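Local coordinates for endonuclease V (Homo sapiens, PDB 6OZE), which probably cleaves inosine-containing RNA in a metal-ion-dependent reaction, acting as an inosine-specific endoribonuclease of the RNase H-like clan, at residues Ser52-Val60 with Tyr71-Leu79; Lys10-Val20 with Arg126-Leu137. The protein carries 4 engineered substitutions. All coordinates share one frame; numbering follows the deposited sequence. Where two conformers were deposited one is given.

Contact 1 (Ser52-Val60 with Tyr71-Leu79); sequences SVRACASLV and YEESRMVSL. With ACT (acetate ion), chain B.
The beta hairpin of strands 54-63 and 69-78, at one margin of the central mixed sheet, runs antiparallel here in unbroken register from Arg54-Ser78 to Val60-Glu72. Hydrogen-bonded pairs Ala55-Val77, Ala57-Arg75 and Leu59-Glu73 each contribute two backbone bonds; Val77 N, for instance, reaches Ala55 O at 2.8 Å. One more bond, Leu79 N to Val53 O at 2.7 Å and almost straight, carries the pairing just past the strand ends. On the face bearing the even-numbered side chains, Ser58 OG and Ser74 OG share a hydrogen bond of 2.8 Å, and Ser58 OG also bonds Ser235 of helix 226-242, which lies on this side. Farther along, Arg54 arches over its neighbour strand: with the chain bent at chi2 (66°), one guanidinium face lies, offset toward its rim, over Met76 C and Val77 N. NH2 bonds Ser78 OG at 2.8 Å, 20° out of the guanidinium plane, while NE and NH1 each bond one oxygen of an acetate, probably from the crystallisation liquor; together these bonds probably hold the group's rotation in this crystal. Met76, folded back at chi2 and chi3, sets SD 4.0 Å from Cys56 CB. The odd-numbered face is mixed: Ala55, Leu59 and Val77 are apolar, while Arg75 and Glu73 form a salt bridge. Ala55 CB sits 4.0 Å from Leu79 CG, and Leu59 CD2 meets Tyr71 CE2 at 4.2 Å. Helix 89-106 packs on Tyr71, Val77 and Leu79, and its Lys106 bonds Tyr71 OH. Strand 39-47 flanks 54-63 on its other edge, making this the antiparallel three-stranded start of an RNase H-like sheet.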
loop_
_atom_site.group_PDB
_atom_site.type_symbol
_atom_site.label_atom_id
_atom_site.label_comp_id
_atom_site.label_asym_id
_atom_site.label_seq_id
_atom_site.Cartn_x
_atom_site.Cartn_y
_atom_site.Cartn_z
ATOM N N SER A 52 -10.689 6.917 16.797
ATOM C CA SER A 52 -9.511 6.097 16.571
ATOM C C SER A 52 -9.802 4.605 16.625
ATOM O O SER A 52 -8.867 3.809 16.483
ATOM C CB SER A 52 -8.408 6.448 17.576
ATOM O OG SER A 52 -8.808 6.129 18.900
ATOM N N VAL A 53 -11.055 4.193 16.842
ATOM C CA VAL A 53 -11.425 2.784 16.860
ATOM C C VAL A 53 -12.290 2.400 15.657
ATOM O O VAL A 53 -11.956 1.479 14.917
ATOM C CB VAL A 53 -12.062 2.362 18.208
ATOM C CG1 VAL A 53 -11.084 2.626 19.350
ATOM C CG2 VAL A 53 -13.379 3.072 18.477
ATOM N N ARG A 54 -13.400 3.110 15.433
ATOM C CA ARG A 54 -14.261 2.747 14.308
ATOM C C ARG A 54 -13.673 3.224 12.988
ATOM O O ARG A 54 -13.214 4.366 12.868
ATOM C CB ARG A 54 -15.677 3.302 14.484
ATOM C CG ARG A 54 -16.745 2.567 13.666
ATOM C CD ARG A 54 -16.946 1.113 14.133
ATOM N NE ARG A 54 -18.076 0.469 13.462
ATOM C CZ ARG A 54 -18.291 -0.847 13.425
ATOM N NH1 ARG A 54 -19.357 -1.324 12.786
ATOM N NH2 ARG A 54 -17.442 -1.682 14.010
ATOM N N ALA A 55 -13.723 2.353 11.986
ATOM C CA ALA A 55 -13.095 2.621 10.708
ATOM C C ALA A 55 -13.848 1.855 9.637
ATOM O O ALA A 55 -14.750 1.057 9.928
ATOM C CB ALA A 55 -11.621 2.194 10.734
ATOM N N CYS A 56 -13.491 2.113 8.384
ATOM C CA CYS A 56 -13.980 1.324 7.266
ATOM C C CYS A 56 -12.792 0.706 6.547
ATOM O O CYS A 56 -11.781 1.380 6.315
ATOM C CB CYS A 56 -14.779 2.189 6.294
ATOM S SG CYS A 56 -15.517 1.261 4.964
ATOM N N ALA A 57 -12.901 -0.581 6.229
ATOM C CA ALA A 57 -11.901 -1.289 5.437
ATOM C C ALA A 57 -12.510 -1.590 4.078
ATOM O O ALA A 57 -13.661 -2.042 3.996
ATOM C CB ALA A 57 -11.483 -2.594 6.130
ATOM N N SER A 58 -11.751 -1.321 3.005
ATOM C CA SER A 58 -12.260 -1.517 1.657
ATOM C C SER A 58 -11.259 -2.270 0.791
ATOM O O SER A 58 -10.040 -2.084 0.914
ATOM C CB SER A 58 -12.565 -0.177 0.972
ATOM O OG SER A 58 -13.595 0.515 1.684
ATOM N N LEU A 59 -11.795 -3.108 -0.088
ATOM C CA LEU A 59 -11.022 -3.796 -1.119
ATOM C C LEU A 59 -11.702 -3.564 -2.451
ATOM O O LEU A 59 -12.912 -3.780 -2.582
ATOM C CB LEU A 59 -10.959 -5.298 -0.810
ATOM C CG LEU A 59 -10.496 -6.215 -1.949
ATOM C CD1 LEU A 59 -9.027 -5.948 -2.264
ATOM C CD2 LEU A 59 -10.693 -7.670 -1.548
ATOM N N VAL A 60 -10.925 -3.110 -3.439
ATOM C CA VAL A 60 -11.425 -2.962 -4.798
ATOM C C VAL A 60 -10.517 -3.748 -5.731
ATOM O O VAL A 60 -9.337 -3.968 -5.440
ATOM C CB VAL A 60 -11.528 -1.492 -5.259
ATOM C CG1 VAL A 60 -12.480 -0.711 -4.347
ATOM C CG2 VAL A 60 -10.130 -0.832 -5.332
ATOM N N TYR A 71 -14.788 -5.147 -8.892
ATOM C CA TYR A 71 -15.226 -5.669 -7.603
ATOM C C TYR A 71 -14.990 -4.598 -6.557
ATOM O O TYR A 71 -13.962 -3.917 -6.587
ATOM C CB TYR A 71 -14.423 -6.915 -7.206
ATOM C CG TYR A 71 -14.799 -7.486 -5.852
ATOM C CD1 TYR A 71 -15.847 -8.370 -5.733
ATOM C CD2 TYR A 71 -14.096 -7.135 -4.705
ATOM C CE1 TYR A 71 -16.200 -8.902 -4.509
ATOM C CE2 TYR A 71 -14.451 -7.670 -3.458
ATOM C CZ TYR A 71 -15.503 -8.543 -3.380
ATOM O OH TYR A 71 -15.871 -9.091 -2.160
ATOM N N GLU A 72 -15.927 -4.459 -5.625
ATOM C CA GLU A 72 -15.703 -3.562 -4.503
ATOM C C GLU A 72 -16.426 -4.090 -3.278
ATOM O O GLU A 72 -17.555 -4.582 -3.375
ATOM C CB GLU A 72 -16.169 -2.132 -4.810
ATOM C CG GLU A 72 -17.619 -2.009 -5.216
ATOM C CD GLU A 72 -17.980 -0.597 -5.642
ATOM O OE1 GLU A 72 -17.148 0.060 -6.305
ATOM O OE2 GLU A 72 -19.092 -0.144 -5.307
ATOM N N GLU A 73 -15.760 -4.005 -2.127
ATOM C CA GLU A 73 -16.394 -4.377 -0.871
ATOM C C GLU A 73 -15.855 -3.479 0.228
ATOM O O GLU A 73 -14.642 -3.277 0.325
ATOM C CB GLU A 73 -16.145 -5.849 -0.543
ATOM C CG GLU A 73 -16.822 -6.324 0.764
ATOM C CD GLU A 73 -18.347 -6.335 0.704
ATOM O OE1 GLU A 73 -18.918 -6.379 -0.405
ATOM O OE2 GLU A 73 -18.979 -6.322 1.783
ATOM N N SER A 74 -16.759 -2.943 1.054
ATOM C CA SER A 74 -16.384 -2.086 2.173
ATOM C C SER A 74 -17.100 -2.596 3.409
ATOM O O SER A 74 -18.249 -3.043 3.323
ATOM C CB SER A 74 -16.843 -0.651 1.948
ATOM O OG SER A 74 -16.165 -0.073 0.834
ATOM N N ARG A 75 -16.430 -2.541 4.556
ATOM C CA ARG A 75 -17.042 -2.986 5.803
ATOM C C ARG A 75 -16.616 -2.070 6.934
ATOM O O ARG A 75 -15.428 -1.765 7.075
ATOM C CB ARG A 75 -16.631 -4.425 6.126
ATOM C CG ARG A 75 -17.164 -5.433 5.143
ATOM C CD ARG A 75 -17.843 -6.577 5.860
ATOM N NE ARG A 75 -17.079 -7.809 5.712
ATOM C CZ ARG A 75 -17.123 -8.578 4.631
ATOM N NH1 ARG A 75 -17.899 -8.239 3.609
ATOM N NH2 ARG A 75 -16.394 -9.685 4.572
ATOM N N MET A 76 -17.575 -1.652 7.757
ATOM C CA MET A 76 -17.234 -0.962 8.993
ATOM C C MET A 76 -16.651 -1.962 9.982
ATOM O O MET A 76 -17.157 -3.082 10.128
ATOM C CB MET A 76 -18.467 -0.326 9.639
ATOM C CG MET A 76 -19.225 0.705 8.808
ATOM S SD MET A 76 -18.192 2.116 8.310
ATOM C CE MET A 76 -17.851 2.848 9.905
ATOM N N VAL A 77 -15.584 -1.548 10.664
ATOM C CA VAL A 77 -14.838 -2.407 11.575
ATOM C C VAL A 77 -14.420 -1.587 12.787
ATOM O O VAL A 77 -14.404 -0.356 12.757
ATOM C CB VAL A 77 -13.586 -3.017 10.895
ATOM C CG1 VAL A 77 -13.982 -3.876 9.692
ATOM C CG2 VAL A 77 -12.631 -1.920 10.463
ATOM N N SER A 78 -14.084 -2.285 13.869
ATOM C CA SER A 78 -13.583 -1.656 15.089
ATOM C C SER A 78 -12.133 -2.081 15.297
ATOM O O SER A 78 -11.864 -3.269 15.496
ATOM C CB SER A 78 -14.419 -2.074 16.295
ATOM O OG SER A 78 -15.741 -1.572 16.195
ATOM N N LEU A 79 -11.216 -1.114 15.254
ATOM C CA LEU A 79 -9.777 -1.368 15.382
ATOM C C LEU A 79 -9.428 -1.309 16.861
ATOM O O LEU A 79 -9.073 -0.258 17.399
ATOM C CB LEU A 79 -8.971 -0.342 14.593
ATOM C CG LEU A 79 -9.312 -0.112 13.119
ATOM C CD1 LEU A 79 -8.161 0.580 12.406
ATOM C CD2 LEU A 79 -9.633 -1.397 12.419
HETATM C C ACT B . -20.990 1.515 12.405
HETATM O O ACT B . -20.166 2.011 13.212
HETATM O OXT ACT B . -20.923 0.435 11.766
HETATM C CH3 ACT B . -22.299 2.330 12.215
#

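Contact 2 (Lys10-Val20 with Arg126-Leu137); sequences KREQARLKAHV and RGFGVASHLGVL. Engineered in segment 126-137: Ser132 (natural residue Cys).
Phe128 pushes its ring against helix 3-17 at Gln13, Leu16 and Lys17: CZ lies 3.4 Å from Leu16 CB, and one ring face looks at Gln13 O and Lys17 N. Val20 CG2 comes in at the ring edge, 3.5 Å from Phe128 CE1, and also meets Val136 CG2 at 3.6 Å. Leu16 CD1 reaches His133 NE2 at 3.5 Å. The Lys17 chain, fully extended with CG opposite the backbone N (chi1 -178°), slides past the ring, and NZ hydrogen-bonds Arg126 O at 3.0 Å from above the carbonyl plane. Arg126 crosses Gln13 at about a right angle, its NH1 making a weak bond to Gln13 OE1. An alanine in place of Phe128 is likely to open a gap between Leu16 and Val20 on one side and the His133 backbone on the other. The opposite ring face rests on His133 N in helix 130-138. A water bridges Gln13 NE2, Phe128 O and His133 ND1, and Gln13 NE2 also bonds Gly86 O; the His133 ring stands edge-to-face with Phe90 of helix 89-106. Segments 10-17 and 130-137 run 61° apart, a helix docked through Phe128 onto the loop and helix following strand 115-118 of the RNase H-like core.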
loop_
_atom_site.group_PDB
_atom_site.type_symbol
_atom_site.label_atom_id
_atom_site.label_comp_id
_atom_site.label_asym_id
_atom_site.label_seq_id
_atom_site.Cartn_x
_atom_site.Cartn_y
_atom_site.Cartn_z
ATOM N N LYS A 10 6.826 -7.287 17.980
ATOM C CA LYS A 10 8.124 -7.192 17.321
ATOM C C LYS A 10 8.596 -8.556 16.848
ATOM O O LYS A 10 9.121 -8.697 15.737
ATOM C CB LYS A 10 9.153 -6.591 18.278
ATOM C CG LYS A 10 9.035 -5.092 18.470
ATOM C CD LYS A 10 10.042 -4.619 19.514
ATOM C CE LYS A 10 9.788 -3.183 19.934
ATOM N NZ LYS A 10 10.719 -2.785 21.029
ATOM N N ARG A 11 8.424 -9.575 17.687
ATOM C CA ARG A 11 8.860 -10.912 17.311
ATOM C C ARG A 11 8.046 -11.444 16.135
ATOM O O ARG A 11 8.580 -12.142 15.263
ATOM C CB ARG A 11 8.744 -11.834 18.524
ATOM C CG ARG A 11 9.638 -13.029 18.442
ATOM C CD ARG A 11 8.838 -14.292 18.559
ATOM N NE ARG A 11 8.864 -14.829 19.909
ATOM C CZ ARG A 11 8.522 -16.074 20.210
ATOM N NH1 ARG A 11 8.130 -16.904 19.253
ATOM N NH2 ARG A 11 8.577 -16.489 21.465
ATOM N N GLU A 12 6.751 -11.126 16.087
ATOM C CA GLU A 12 5.928 -11.572 14.969
ATOM C C GLU A 12 6.287 -10.825 13.685
ATOM O O GLU A 12 6.277 -11.411 12.595
ATOM C CB GLU A 12 4.445 -11.407 15.327
ATOM C CG GLU A 12 3.452 -11.747 14.219
ATOM C CD GLU A 12 3.405 -13.229 13.862
ATOM O OE1 GLU A 12 4.226 -14.008 14.390
ATOM O OE2 GLU A 12 2.542 -13.603 13.034
ATOM N N GLN A 13 6.605 -9.529 13.784
ATOM C CA GLN A 13 7.103 -8.825 12.608
ATOM C C GLN A 13 8.369 -9.484 12.088
ATOM O O GLN A 13 8.513 -9.696 10.881
ATOM C CB GLN A 13 7.381 -7.363 12.946
ATOM C CG GLN A 13 6.128 -6.536 13.092
ATOM C CD GLN A 13 6.442 -5.093 13.437
ATOM O OE1 GLN A 13 7.372 -4.818 14.190
ATOM N NE2 GLN A 13 5.656 -4.168 12.894
ATOM N N ALA A 14 9.286 -9.847 12.991
ATOM C CA ALA A 14 10.522 -10.503 12.576
ATOM C C ALA A 14 10.236 -11.855 11.938
ATOM O O ALA A 14 10.840 -12.209 10.918
ATOM C CB ALA A 14 11.473 -10.653 13.767
ATOM N N ARG A 15 9.301 -12.620 12.514
ATOM C CA ARG A 15 8.957 -13.919 11.941
ATOM C C ARG A 15 8.461 -13.764 10.515
ATOM O O ARG A 15 8.866 -14.507 9.614
ATOM C CB ARG A 15 7.865 -14.592 12.783
ATOM C CG ARG A 15 7.459 -15.982 12.266
ATOM C CD ARG A 15 6.378 -16.642 13.143
ATOM N NE ARG A 15 5.031 -16.118 12.865
ATOM C CZ ARG A 15 4.114 -16.756 12.135
ATOM N NH1 ARG A 15 4.395 -17.930 11.582
ATOM N NH2 ARG A 15 2.903 -16.234 11.975
ATOM N N LEU A 16 7.557 -12.819 10.306
ATOM C CA LEU A 16 6.932 -12.663 9.001
ATOM C C LEU A 16 7.869 -11.995 8.001
ATOM O O LEU A 16 7.848 -12.336 6.812
ATOM C CB LEU A 16 5.636 -11.866 9.140
ATOM C CG LEU A 16 4.565 -12.557 9.993
ATOM C CD1 LEU A 16 3.331 -11.675 10.033
ATOM C CD2 LEU A 16 4.236 -13.915 9.415
ATOM N N LYS A 17 8.706 -11.055 8.463
ATOM C CA LYS A 17 9.628 -10.363 7.558
ATOM C C LYS A 17 10.583 -11.335 6.882
ATOM O O LYS A 17 11.041 -11.081 5.757
ATOM C CB LYS A 17 10.420 -9.306 8.327
ATOM C CG LYS A 17 11.390 -8.472 7.483
ATOM C CD LYS A 17 12.143 -7.488 8.362
ATOM C CE LYS A 17 13.042 -6.576 7.541
ATOM N NZ LYS A 17 13.765 -5.601 8.410
ATOM N N ALA A 18 10.912 -12.439 7.554
ATOM C CA ALA A 18 11.793 -13.438 6.969
ATOM C C ALA A 18 11.179 -14.099 5.742
ATOM O O ALA A 18 11.903 -14.742 4.974
ATOM C CB ALA A 18 12.174 -14.488 8.012
ATOM N N HIS A 19 9.869 -13.950 5.540
ATOM C CA HIS A 19 9.171 -14.519 4.395
ATOM C C HIS A 19 8.963 -13.530 3.257
ATOM O O HIS A 19 8.414 -13.921 2.225
ATOM C CB HIS A 19 7.821 -15.108 4.812
ATOM C CG HIS A 19 7.942 -16.329 5.667
ATOM N ND1 HIS A 19 8.074 -16.268 7.037
ATOM C CD2 HIS A 19 7.983 -17.642 5.340
ATOM C CE1 HIS A 19 8.168 -17.494 7.522
ATOM N NE2 HIS A 19 8.115 -18.346 6.514
ATOM N N VAL A 20 9.366 -12.267 3.427
ATOM C CA VAL A 20 9.224 -11.282 2.354
ATOM C C VAL A 20 10.118 -11.661 1.178
ATOM O O VAL A 20 11.288 -12.025 1.351
ATOM C CB VAL A 20 9.548 -9.863 2.859
ATOM C CG1 VAL A 20 9.531 -8.866 1.699
ATOM C CG2 VAL A 20 8.569 -9.426 3.909
ATOM N N ARG A 126 10.604 -0.827 10.921
ATOM C CA ARG A 126 11.224 -2.132 11.099
ATOM C C ARG A 126 11.393 -2.876 9.779
ATOM O O ARG A 126 11.575 -4.098 9.779
ATOM C CB ARG A 126 10.410 -2.958 12.099
ATOM C CG ARG A 126 11.194 -4.024 12.853
ATOM C CD ARG A 126 10.467 -4.450 14.124
ATOM N NE ARG A 126 10.712 -3.524 15.224
ATOM C CZ ARG A 126 9.940 -2.484 15.529
ATOM N NH1 ARG A 126 8.849 -2.226 14.821
ATOM N NH2 ARG A 126 10.263 -1.702 16.552
ATOM N N GLY A 127 11.355 -2.163 8.653
ATOM C CA GLY A 127 11.380 -2.833 7.368
ATOM C C GLY A 127 10.188 -3.727 7.112
ATOM O O GLY A 127 10.272 -4.636 6.281
ATOM N N PHE A 128 9.060 -3.479 7.786
ATOM C CA PHE A 128 7.914 -4.387 7.674
ATOM C C PHE A 128 6.596 -3.650 7.929
ATOM O O PHE A 128 5.906 -3.834 8.943
ATOM C CB PHE A 128 8.070 -5.596 8.601
ATOM C CG PHE A 128 7.200 -6.753 8.216
ATOM C CD1 PHE A 128 7.412 -7.414 7.012
ATOM C CD2 PHE A 128 6.172 -7.177 9.041
ATOM C CE1 PHE A 128 6.606 -8.474 6.633
ATOM C CE2 PHE A 128 5.366 -8.236 8.661
ATOM C CZ PHE A 128 5.593 -8.891 7.468
ATOM N N GLY A 129 6.190 -2.822 6.971
ATOM C CA GLY A 129 4.958 -2.077 7.080
ATOM C C GLY A 129 3.748 -2.864 6.592
ATOM O O GLY A 129 3.836 -4.029 6.201
ATOM N N VAL A 130 2.606 -2.173 6.583
ATOM C CA VAL A 130 1.321 -2.798 6.267
ATOM C C VAL A 130 1.361 -3.536 4.934
ATOM O O VAL A 130 0.793 -4.625 4.792
ATOM C CB VAL A 130 0.182 -1.761 6.335
ATOM C CG1 VAL A 130 0.466 -0.593 5.386
ATOM C CG2 VAL A 130 -1.169 -2.403 6.028
ATOM N N ALA A 131 2.004 -2.949 3.922
ATOM C CA ALA A 131 1.998 -3.590 2.611
ATOM C C ALA A 131 2.769 -4.909 2.632
ATOM O O ALA A 131 2.384 -5.870 1.955
ATOM C CB ALA A 131 2.568 -2.634 1.554
ATOM N N SER A 132 3.866 -4.971 3.386
ATOM C CA SER A 132 4.630 -6.210 3.490
ATOM C C SER A 132 3.898 -7.224 4.351
ATOM O O SER A 132 3.898 -8.426 4.052
ATOM C CB SER A 132 5.983 -5.927 4.127
ATOM O OG SER A 132 6.784 -5.193 3.218
ATOM N N HIS A 133 3.297 -6.747 5.439
ATOM C CA HIS A 133 2.593 -7.615 6.370
ATOM C C HIS A 133 1.382 -8.239 5.687
ATOM O O HIS A 133 1.157 -9.455 5.786
ATOM C CB HIS A 133 2.185 -6.751 7.565
ATOM C CG HIS A 133 1.910 -7.505 8.835
ATOM N ND1 HIS A 133 2.328 -7.032 10.058
ATOM C CD2 HIS A 133 1.263 -8.667 9.078
ATOM C CE1 HIS A 133 1.940 -7.868 11.009
ATOM N NE2 HIS A 133 1.306 -8.876 10.436
ATOM N N LEU A 134 0.608 -7.426 4.958
ATOM C CA LEU A 134 -0.516 -7.963 4.201
ATOM C C LEU A 134 -0.031 -8.866 3.072
ATOM O O LEU A 134 -0.632 -9.916 2.808
ATOM C CB LEU A 134 -1.367 -6.809 3.655
ATOM C CG LEU A 134 -2.611 -7.203 2.863
ATOM C CD1 LEU A 134 -3.643 -7.915 3.763
ATOM C CD2 LEU A 134 -3.216 -5.962 2.234
ATOM N N GLY A 135 1.056 -8.479 2.388
ATOM C CA GLY A 135 1.551 -9.297 1.290
ATOM C C GLY A 135 1.978 -10.689 1.721
ATOM O O GLY A 135 1.652 -11.685 1.070
ATOM N N VAL A 136 2.735 -10.788 2.815
ATOM C CA VAL A 136 3.215 -12.097 3.260
ATOM C C VAL A 136 2.046 -12.989 3.668
ATOM O O VAL A 136 2.034 -14.193 3.392
ATOM C CB VAL A 136 4.247 -11.934 4.396
ATOM C CG1 VAL A 136 4.452 -13.242 5.143
ATOM C CG2 VAL A 136 5.581 -11.434 3.837
ATOM N N LEU A 137 1.049 -12.407 4.348
ATOM C CA LEU A 137 -0.061 -13.210 4.853
ATOM C C LEU A 137 -1.036 -13.613 3.750
ATOM O O LEU A 137 -1.573 -14.722 3.794
ATOM C CB LEU A 137 -0.767 -12.466 5.985
ATOM C CG LEU A 137 0.010 -12.401 7.304
ATOM C CD1 LEU A 137 -0.745 -11.538 8.300
ATOM C CD2 LEU A 137 0.244 -13.794 7.888
HETATM O O HOH W 1 4.039 -4.829 10.557
#

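From the N terminus, helix 3-17 and the turn after it supply the first half of contact 2, whose partner comes only after 105 further residues. Within that long excursion the chain lays down strands 39-47, 54-63 and 69-78; contact 1 closes a hairpin there, with ten residues between its segments, about half of them strand, and so lies wholly within the span of contact 2 without crossing it. The chain then runs through helix 89-106 and strand 115-118 before 126-137 returns to the N-terminal helix. The two contacts do not touch: their centres are 21 Å apart. Helix 89-106 links them, packing on Tyr71, Val77 and Leu79 of the hairpin and on His133 and Leu137 of contact 2.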